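Local coordinates for protein acetamidase (Bacillus halodurans, PDB 2II1) that binds calcium ions and probably hydrolyses carbon-nitrogen bonds of linear amides, at residues A242-L256 / A283-V297. Sequence-based numbering, arbitrary orientation.
Sequences ATKNMATFLANRTAL and ARFSLALHYFEKLGV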
loop_
_atom_site.group_PDB
_atom_site.type_symbol
_atom_site.label_atom_id
_atom_site.label_comp_id
_atom_site.label_asym_id
_atom_site.label_seq_id
_atom_site.Cartn_x
_atom_site.Cartn_y
_atom_site.Cartn_z
ATOM N N ALA A 242 -7.006 3.315 -9.698
ATOM C CA ALA A 242 -6.608 1.898 -9.738
ATOM C C ALA A 242 -7.729 0.970 -9.301
ATOM O O ALA A 242 -7.882 -0.152 -9.832
ATOM C CB ALA A 242 -5.352 1.619 -8.850
ATOM N N THR A 243 -8.429 1.405 -8.260
ATOM C CA THR A 243 -9.523 0.672 -7.662
ATOM C C THR A 243 -10.716 0.568 -8.636
ATOM O O THR A 243 -11.268 -0.509 -8.832
ATOM C CB THR A 243 -9.954 1.313 -6.297
ATOM O OG1 THR A 243 -8.809 1.400 -5.439
ATOM C CG2 THR A 243 -11.056 0.495 -5.626
ATOM N N LYS A 244 -11.108 1.684 -9.230
ATOM C CA LYS A 244 -12.195 1.687 -10.207
ATOM C C LYS A 244 -11.907 0.864 -11.449
ATOM O O LYS A 244 -12.835 0.298 -12.010
ATOM C CB LYS A 244 -12.557 3.108 -10.590
ATOM C CG LYS A 244 -13.333 3.798 -9.454
ATOM C CD LYS A 244 -13.733 5.226 -9.807
ATOM C CE LYS A 244 -14.643 5.838 -8.744
ATOM N NZ LYS A 244 -15.409 6.996 -9.297
ATOM N N ASN A 245 -10.636 0.805 -11.861
ATOM C CA ASN A 245 -10.181 -0.042 -13.001
ATOM C C ASN A 245 -10.356 -1.541 -12.754
ATOM O O ASN A 245 -10.788 -2.306 -13.642
ATOM C CB ASN A 245 -8.714 0.229 -13.338
ATOM C CG ASN A 245 -8.488 1.595 -13.971
ATOM O OD1 ASN A 245 -9.427 2.358 -14.160
ATOM N ND2 ASN A 245 -7.223 1.897 -14.312
HETATM N N MSE A 246 -10.018 -1.959 -11.549
HETATM C CA MSE A 246 -10.282 -3.338 -11.135
HETATM C C MSE A 246 -11.786 -3.600 -11.106
HETATM O O MSE A 246 -12.284 -4.552 -11.701
HETATM C CB MSE A 246 -9.650 -3.627 -9.765
HETATM C CG MSE A 246 -9.753 -5.091 -9.373
HETATM SE SE MSE A 246 -8.840 -6.291 -10.640
HETATM C CE MSE A 246 -7.111 -5.827 -9.903
ATOM N N ALA A 247 -12.523 -2.741 -10.423
ATOM C CA ALA A 247 -13.964 -2.962 -10.198
ATOM C C ALA A 247 -14.791 -2.969 -11.515
ATOM O O ALA A 247 -15.721 -3.759 -11.685
ATOM C CB ALA A 247 -14.498 -1.900 -9.194
ATOM N N THR A 248 -14.470 -2.056 -12.430
ATOM C CA THR A 248 -15.197 -1.973 -13.695
ATOM C C THR A 248 -14.780 -3.129 -14.600
ATOM O O THR A 248 -15.606 -3.648 -15.326
ATOM C CB THR A 248 -15.031 -0.608 -14.423
ATOM O OG1 THR A 248 -13.655 -0.383 -14.744
ATOM C CG2 THR A 248 -15.552 0.557 -13.578
ATOM N N PHE A 249 -13.516 -3.534 -14.549
ATOM C CA PHE A 249 -13.060 -4.776 -15.232
ATOM C C PHE A 249 -13.855 -6.044 -14.817
ATOM O O PHE A 249 -14.423 -6.756 -15.653
ATOM C CB PHE A 249 -11.553 -4.997 -14.996
ATOM C CG PHE A 249 -11.063 -6.353 -15.433
ATOM C CD1 PHE A 249 -11.384 -6.852 -16.687
ATOM C CD2 PHE A 249 -10.276 -7.110 -14.601
ATOM C CE1 PHE A 249 -10.923 -8.133 -17.087
ATOM C CE2 PHE A 249 -9.815 -8.376 -14.990
ATOM C CZ PHE A 249 -10.146 -8.879 -16.245
ATOM N N LEU A 250 -13.856 -6.319 -13.518
ATOM C CA LEU A 250 -14.604 -7.430 -12.926
ATOM C C LEU A 250 -16.111 -7.373 -13.258
ATOM O O LEU A 250 -16.724 -8.384 -13.595
ATOM C CB LEU A 250 -14.401 -7.425 -11.393
ATOM C CG LEU A 250 -13.253 -8.217 -10.767
ATOM C CD1 LEU A 250 -13.292 -8.122 -9.229
ATOM C CD2 LEU A 250 -13.299 -9.665 -11.197
ATOM N N ALA A 251 -16.696 -6.186 -13.170
ATOM C CA ALA A 251 -18.104 -6.007 -13.452
ATOM C C ALA A 251 -18.362 -6.279 -14.925
ATOM O O ALA A 251 -19.197 -7.117 -15.252
ATOM C CB ALA A 251 -18.537 -4.624 -13.074
ATOM N N ASN A 252 -17.603 -5.618 -15.801
ATOM C CA ASN A 252 -17.772 -5.745 -17.247
ATOM C C ASN A 252 -17.523 -7.138 -17.800
ATOM O O ASN A 252 -18.195 -7.564 -18.735
ATOM C CB ASN A 252 -16.844 -4.772 -17.991
ATOM C CG ASN A 252 -17.304 -3.332 -17.893
ATOM O OD1 ASN A 252 -18.419 -3.052 -17.455
ATOM N ND2 ASN A 252 -16.444 -2.410 -18.303
ATOM N N ARG A 253 -16.547 -7.833 -17.236
ATOM C CA ARG A 253 -16.069 -9.070 -17.796
ATOM C C ARG A 253 -16.585 -10.303 -17.063
ATOM O O ARG A 253 -16.348 -11.406 -17.516
ATOM C CB ARG A 253 -14.532 -9.065 -17.813
ATOM C CG ARG A 253 -13.931 -8.119 -18.852
ATOM C CD ARG A 253 -14.002 -8.756 -20.237
ATOM N NE ARG A 253 -13.294 -8.000 -21.271
ATOM C CZ ARG A 253 -13.813 -7.003 -21.987
ATOM N NH1 ARG A 253 -15.063 -6.592 -21.803
ATOM N NH2 ARG A 253 -13.066 -6.407 -22.905
ATOM N N THR A 254 -17.282 -10.136 -15.941
ATOM C CA THR A 254 -17.793 -11.294 -15.196
ATOM C C THR A 254 -19.265 -11.114 -14.873
ATOM O O THR A 254 -19.836 -10.031 -15.075
ATOM C CB THR A 254 -17.002 -11.558 -13.864
ATOM O OG1 THR A 254 -17.463 -10.679 -12.842
ATOM C CG2 THR A 254 -15.486 -11.374 -14.041
ATOM N N ALA A 255 -19.854 -12.173 -14.330
ATOM C CA ALA A 255 -21.244 -12.170 -13.874
ATOM C C ALA A 255 -21.476 -11.248 -12.691
ATOM O O ALA A 255 -22.626 -10.946 -12.391
ATOM C CB ALA A 255 -21.691 -13.572 -13.521
ATOM N N LEU A 256 -20.415 -10.808 -12.003
ATOM C CA LEU A 256 -20.568 -9.853 -10.888
ATOM C C LEU A 256 -21.197 -8.544 -11.381
ATOM O O LEU A 256 -20.922 -8.118 -12.499
ATOM C CB LEU A 256 -19.208 -9.518 -10.216
ATOM C CG LEU A 256 -18.404 -10.640 -9.559
ATOM C CD1 LEU A 256 -17.126 -10.097 -8.929
ATOM C CD2 LEU A 256 -19.203 -11.382 -8.519
ATOM N N ALA A 283 -0.363 4.092 -7.973
ATOM C CA ALA A 283 -1.001 3.160 -7.040
ATOM C C ALA A 283 -1.419 1.941 -7.824
ATOM O O ALA A 283 -1.543 2.010 -9.068
ATOM C CB ALA A 283 -2.214 3.801 -6.391
ATOM N N ARG A 284 -1.593 0.816 -7.127
ATOM C CA ARG A 284 -2.130 -0.412 -7.766
ATOM C C ARG A 284 -3.115 -1.148 -6.896
ATOM O O ARG A 284 -2.930 -1.245 -5.685
ATOM C CB ARG A 284 -1.034 -1.393 -8.253
ATOM C CG ARG A 284 -0.066 -1.901 -7.223
ATOM C CD ARG A 284 1.271 -2.277 -7.868
ATOM N NE ARG A 284 2.104 -3.040 -6.927
ATOM C CZ ARG A 284 2.812 -2.510 -5.934
ATOM N NH1 ARG A 284 2.822 -1.208 -5.731
ATOM N NH2 ARG A 284 3.511 -3.285 -5.115
ATOM N N PHE A 285 -4.171 -1.665 -7.521
ATOM C CA PHE A 285 -5.088 -2.565 -6.824
ATOM C C PHE A 285 -4.808 -3.985 -7.259
ATOM O O PHE A 285 -4.836 -4.279 -8.464
ATOM C CB PHE A 285 -6.569 -2.250 -7.093
ATOM C CG PHE A 285 -7.469 -2.837 -6.050
ATOM C CD1 PHE A 285 -7.862 -4.158 -6.108
ATOM C CD2 PHE A 285 -7.814 -2.088 -4.948
ATOM C CE1 PHE A 285 -8.623 -4.708 -5.086
ATOM C CE2 PHE A 285 -8.582 -2.613 -3.962
ATOM C CZ PHE A 285 -9.003 -3.936 -4.037
ATOM N N SER A 286 -4.633 -4.857 -6.260
ATOM C CA SER A 286 -4.219 -6.231 -6.445
ATOM C C SER A 286 -5.267 -7.220 -5.895
ATOM O O SER A 286 -5.742 -7.080 -4.743
ATOM C CB SER A 286 -2.878 -6.452 -5.759
ATOM O OG SER A 286 -2.490 -7.797 -5.763
ATOM N N LEU A 287 -5.629 -8.202 -6.728
ATOM C CA LEU A 287 -6.501 -9.294 -6.308
ATOM C C LEU A 287 -5.924 -10.672 -6.737
ATOM O O LEU A 287 -5.427 -10.810 -7.852
ATOM C CB LEU A 287 -7.886 -9.073 -6.893
ATOM C CG LEU A 287 -9.000 -10.026 -6.476
ATOM C CD1 LEU A 287 -9.448 -9.823 -4.983
ATOM C CD2 LEU A 287 -10.154 -9.882 -7.448
ATOM N N ALA A 288 -6.040 -11.673 -5.853
ATOM C CA ALA A 288 -5.533 -13.032 -6.072
ATOM C C ALA A 288 -6.120 -13.706 -7.321
ATOM O O ALA A 288 -7.321 -13.637 -7.562
ATOM C CB ALA A 288 -5.795 -13.895 -4.849
ATOM N N LEU A 289 -5.264 -14.354 -8.114
ATOM C CA LEU A 289 -5.699 -14.928 -9.407
ATOM C C LEU A 289 -6.719 -16.051 -9.205
ATOM O O LEU A 289 -7.532 -16.336 -10.086
ATOM C CB LEU A 289 -4.505 -15.475 -10.198
ATOM C CG LEU A 289 -3.423 -14.492 -10.644
ATOM C CD1 LEU A 289 -2.159 -15.290 -10.977
ATOM C CD2 LEU A 289 -3.881 -13.678 -11.815
ATOM N N HIS A 290 -6.700 -16.697 -8.051
ATOM C CA HIS A 290 -7.655 -17.780 -7.840
ATOM C C HIS A 290 -9.115 -17.294 -7.814
ATOM O O HIS A 290 -10.009 -18.107 -8.019
ATOM C CB HIS A 290 -7.296 -18.599 -6.591
ATOM C CG HIS A 290 -7.546 -17.883 -5.297
ATOM N ND1 HIS A 290 -8.803 -17.779 -4.735
ATOM C CD2 HIS A 290 -6.701 -17.249 -4.450
ATOM C CE1 HIS A 290 -8.723 -17.102 -3.603
ATOM N NE2 HIS A 290 -7.458 -16.771 -3.403
ATOM N N TYR A 291 -9.354 -15.987 -7.589
ATOM C CA TYR A 291 -10.697 -15.389 -7.676
ATOM C C TYR A 291 -11.134 -15.223 -9.130
ATOM O O TYR A 291 -12.296 -15.480 -9.479
ATOM C CB TYR A 291 -10.771 -14.028 -6.935
ATOM C CG TYR A 291 -10.589 -14.121 -5.422
ATOM C CD1 TYR A 291 -11.555 -14.730 -4.619
ATOM C CD2 TYR A 291 -9.448 -13.617 -4.802
ATOM C CE1 TYR A 291 -11.397 -14.816 -3.252
ATOM C CE2 TYR A 291 -9.281 -13.711 -3.426
ATOM C CZ TYR A 291 -10.263 -14.308 -2.661
ATOM O OH TYR A 291 -10.104 -14.417 -1.317
ATOM N N PHE A 292 -10.198 -14.817 -9.983
ATOM C CA PHE A 292 -10.413 -14.792 -11.427
ATOM C C PHE A 292 -10.661 -16.194 -11.985
ATOM O O PHE A 292 -11.469 -16.350 -12.876
ATOM C CB PHE A 292 -9.231 -14.147 -12.151
ATOM C CG PHE A 292 -9.026 -12.724 -11.783
ATOM C CD1 PHE A 292 -9.783 -11.733 -12.360
ATOM C CD2 PHE A 292 -8.111 -12.371 -10.801
ATOM C CE1 PHE A 292 -9.599 -10.417 -11.968
ATOM C CE2 PHE A 292 -7.952 -11.056 -10.414
ATOM C CZ PHE A 292 -8.693 -10.096 -11.004
ATOM N N GLU A 293 -9.972 -17.210 -11.481
ATOM C CA GLU A 293 -10.206 -18.590 -11.948
ATOM C C GLU A 293 -11.651 -18.988 -11.622
ATOM O O GLU A 293 -12.387 -19.446 -12.483
ATOM C CB GLU A 293 -9.242 -19.584 -11.287
ATOM C CG GLU A 293 -7.765 -19.251 -11.436
ATOM N N LYS A 294 -12.036 -18.799 -10.364
ATOM C CA LYS A 294 -13.418 -18.964 -9.896
ATOM C C LYS A 294 -14.451 -18.235 -10.771
ATOM O O LYS A 294 -15.470 -18.812 -11.132
ATOM C CB LYS A 294 -13.558 -18.480 -8.436
ATOM C CG LYS A 294 -12.937 -19.379 -7.366
ATOM C CD LYS A 294 -12.828 -18.634 -6.014
ATOM C CE LYS A 294 -12.000 -19.386 -4.988
ATOM N NZ LYS A 294 -12.203 -20.876 -5.078
ATOM N N LEU A 295 -14.185 -16.980 -11.127
ATOM C CA LEU A 295 -15.112 -16.206 -11.949
ATOM C C LEU A 295 -15.056 -16.549 -13.444
ATOM O O LEU A 295 -15.785 -15.957 -14.217
ATOM C CB LEU A 295 -14.889 -14.701 -11.751
ATOM C CG LEU A 295 -15.308 -14.174 -10.378
ATOM C CD1 LEU A 295 -14.751 -12.773 -10.136
ATOM C CD2 LEU A 295 -16.845 -14.219 -10.236
ATOM N N GLY A 296 -14.220 -17.506 -13.844
ATOM C CA GLY A 296 -14.086 -17.890 -15.252
ATOM C C GLY A 296 -13.322 -16.872 -16.093
ATOM O O GLY A 296 -13.422 -16.890 -17.326
ATOM N N VAL A 297 -12.579 -15.982 -15.425
ATOM C CA VAL A 297 -11.708 -14.986 -16.054
ATOM C C VAL A 297 -10.266 -15.435 -15.852
ATOM O O VAL A 297 -9.872 -16.503 -16.302
ATOM C CB VAL A 297 -11.826 -13.584 -15.408
ATOM C CG1 VAL A 297 -10.808 -12.638 -16.003
ATOM C CG2 VAL A 297 -13.200 -13.006 -15.575
HETATM O O HOH W 1 -18.344 -14.755 -13.987
#
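Selenomethionine Met246 fills the angle between Phe285 and Phe292. Met246 CG lies 3.9 Å from Phe285 CD1, the two side chains crossing at about a right angle, while SE meets the rim of the Phe292 ring. Met246 SE sits 5.2 Å from the centroid of the Phe292 ring and 89° off its normal, which makes this a Met-aromatic contact at the edge. CG leaves anti to the backbone N (chi1 -173°) and the chain then bends at chi2 and chi3, folding CE back toward the strand backbone near Phe285 O.

Further along, Phe292 CE1 touches both Phe249 CE2 (3.7 Å) and Leu250 CD2. The same Leu250 methyl presses on Leu295 CD1 (3.6 Å), and Leu250 CD1 reaches Leu287 CD2, so one isobutyl group joins strand 283-288 to helix 289-294. Val297 CG1 closes on Phe249 CZ, and Leu295 also receives Leu256. Thr254 CG2 lies 4.1 Å from Leu295 CB.

No direct hydrogen bond crosses the interface; a water bridges Ala255 N and Leu295 O. Thr254 OG1 accepts from Leu256 N (3.1 Å) in an ST turn just beyond the helix. A valine here would probably leave Leu256 N without this acceptor and make the turn less fixed. Across from it, a Schellman motif at Gly296 ends helix 289-294.

Outside these segments, Phe215 meets Phe249 and Phe226 meets Phe292, both edge-to-face, and Leu265 of helix 258-268 touches Met246, Leu250 and Phe285. With axes 7.2 Å apart and inclined at 35°, helix 242-253 lies over strand 283-288: alpha/beta layer packing against the large mixed sheet. Ala251, Thr254 and Leu256, at the helix end, belong to a calcium site of this protein, though no ion is bound to this chain there.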